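Single-stranded DNA-binding protein (Mycobacterium smegmatis, PDB 5GQO) probably binds single-stranded DNA through an OB-fold domain, as is usual in its family, and assembles into a tetramer. Local coordinates at residues G80-A83 / R84-A88. Sequence-based numbering, arbitrary orientation.
Sequences GNLA and RGVSA
In the single helix of this OB fold, 80-89, which follows directly on strand 73-79, Arg-84 folds back over the first turn and meets Gly-80 and Asn-81. Four successive i to i+4 backbone hydrogen bonds, from Arg-84 N to Gly-80 O through Ser-87 N to Ala-83 O, build the turns that bring these side chains together. Gly-80 has a positive phi of 68°, a value glycine adopts readily. Its carbonyl O lies 3.6 Å above the guanidinium plane of Arg-84, over the centre, while accepting the hydrogen bond from Arg-84 N. A bend at chi3 (-72°) turns the arginine chain back toward the start of the helix. There NH2 donates to Asn-81 OD1 at 3.3 Å, a long bond with the donor above the amide plane and off the lone pairs; amide and guanidinium planes stand 83° apart. NH1 turns instead to Glu-47 on strand 46-55 in a salt bridge. On the buried side, Leu-82 and Val-86, one turn apart, run alongside each other, Leu-82 CD1 3.9 Å from Val-86 CG2, and both pack on Val-125; the small Ala-83 sits against Tyr-49, which Val-86 also touches. Ser-87 OG, placed between its own backbone N and carbonyl carbon, turns back along the helix to 2.9 Å from both Ala-83 O and Arg-84 O. Leu-82 and Val-86 also pack on a second subunit, at its Ser-130 and Leu-129 respectively. The chemistry thus divides by side: aliphatic groups seat the helix on the sheet and the neighbouring subunit, while Arg-84 ties its first turn to strand 46-55 by charge, the salt bridge through NH1 and the long bond through NH2 both helping to fix the rotation of its guanidinium.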
ATOM      1  N   GLY B  80       4.950  11.567 -19.473  1.00 42.54           N
ATOM      2  CA  GLY B  80       5.180  12.973 -19.138  1.00 41.53           C
ATOM      3  C   GLY B  80       6.556  13.243 -18.579  1.00 40.57           C
ATOM      4  O   GLY B  80       7.571  12.642 -19.007  1.00 42.78           O
ATOM      5  N   ASN B  81       6.591  14.127 -17.599  1.00 42.01           N
ATOM      6  CA  ASN B  81       7.809  14.399 -16.898  1.00 48.63           C
ATOM      7  C   ASN B  81       8.465  13.141 -16.264  1.00 53.56           C
ATOM      8  O   ASN B  81       9.698  13.078 -16.138  1.00 49.86           O
ATOM      9  CB  ASN B  81       7.506  15.445 -15.847  1.00 53.25           C
ATOM     10  CG  ASN B  81       7.353  16.826 -16.452  1.00 60.31           C
ATOM     11  OD1 ASN B  81       8.053  17.190 -17.403  1.00 67.82           O
ATOM     12  ND2 ASN B  81       6.455  17.605 -15.907  1.00 60.74           N
ATOM     13  N   LEU B  82       7.634  12.168 -15.869  1.00 46.95           N
ATOM     14  CA  LEU B  82       8.130  10.977 -15.270  1.00 46.20           C
ATOM     15  C   LEU B  82       8.839  10.149 -16.316  1.00 44.23           C
ATOM     16  O   LEU B  82       9.880   9.570 -16.041  1.00 41.99           O
ATOM     17  CB  LEU B  82       7.017  10.176 -14.592  1.00 43.94           C
ATOM     18  CG  LEU B  82       7.475   8.890 -13.906  1.00 47.34           C
ATOM     19  CD1 LEU B  82       8.496   9.186 -12.834  1.00 46.05           C
ATOM     20  CD2 LEU B  82       6.278   8.188 -13.277  1.00 54.22           C
ATOM     21  N   ALA B  83       8.307  10.101 -17.522  1.00 46.49           N
ATOM     22  CA  ALA B  83       9.004   9.409 -18.614  1.00 48.05           C
ATOM     23  C   ALA B  83      10.366  10.041 -18.879  1.00 47.06           C
ATOM     24  O   ALA B  83      11.336   9.350 -19.163  1.00 48.28           O
ATOM     25  CB  ALA B  83       8.170   9.466 -19.863  1.00 50.73           C
ATOM     26  N   ARG B  84      10.418  11.363 -18.811  1.00 47.80           N
ATOM     27  CA  ARG B  84      11.672  12.087 -19.037  1.00 53.26           C
ATOM     28  C   ARG B  84      12.721  11.827 -17.963  1.00 52.51           C
ATOM     29  O   ARG B  84      13.836  11.407 -18.282  1.00 56.01           O
ATOM     30  CB  ARG B  84      11.431  13.589 -19.280  1.00 63.70           C
ATOM     31  CG  ARG B  84      11.070  13.859 -20.752  1.00 75.95           C
ATOM     32  CD  ARG B  84      10.890  15.328 -21.128  1.00 80.62           C
ATOM     33  NE  ARG B  84       9.651  15.908 -20.589  1.00 78.28           N
ATOM     34  CZ  ARG B  84       8.416  15.618 -21.028  1.00 75.68           C
ATOM     35  NH1 ARG B  84       8.202  14.750 -22.024  1.00 70.30           N
ATOM     36  NH2 ARG B  84       7.372  16.218 -20.462  1.00 73.52           N
ATOM     37  N   GLY B  85      12.365  12.039 -16.702  1.00 49.39           N
ATOM     38  CA  GLY B  85      13.261  11.736 -15.584  1.00 48.62           C
ATOM     39  C   GLY B  85      13.791  10.320 -15.639  1.00 44.33           C
ATOM     40  O   GLY B  85      14.986  10.079 -15.422  1.00 45.05           O
ATOM     41  N   VAL B  86      12.909   9.368 -15.932  1.00 42.20           N
ATOM     42  CA  VAL B  86      13.302   7.975 -15.875  1.00 42.34           C
ATOM     43  C   VAL B  86      14.228   7.632 -17.014  1.00 46.46           C
ATOM     44  O   VAL B  86      15.189   6.876 -16.813  1.00 57.04           O
ATOM     45  CB  VAL B  86      12.102   7.005 -15.783  1.00 40.36           C
ATOM     46  CG1 VAL B  86      12.570   5.573 -15.929  1.00 40.03           C
ATOM     47  CG2 VAL B  86      11.398   7.159 -14.431  1.00 40.56           C
ATOM     48  N   SER B  87      13.960   8.134 -18.213  1.00 48.57           N
ATOM     49  CA  SER B  87      14.836   7.780 -19.372  1.00 52.03           C
ATOM     50  C   SER B  87      16.228   8.422 -19.241  1.00 43.66           C
ATOM     51  O   SER B  87      17.214   7.819 -19.549  1.00 47.47           O
ATOM     52  CB  SER B  87      14.181   8.199 -20.674  1.00 53.31           C
ATOM     53  OG  SER B  87      13.885   9.579 -20.572  1.00 57.46           O
ATOM     54  N   ALA B  88      16.281   9.614 -18.689  1.00 37.70           N
ATOM     55  CA  ALA B  88      17.546  10.268 -18.386  1.00 39.36           C
ATOM     56  C   ALA B  88      18.362   9.621 -17.250  1.00 44.38           C
ATOM     57  O   ALA B  88      19.550   9.897 -17.133  1.00 44.94           O
ATOM     58  CB  ALA B  88      17.255  11.703 -17.969  1.00 38.36           C
TER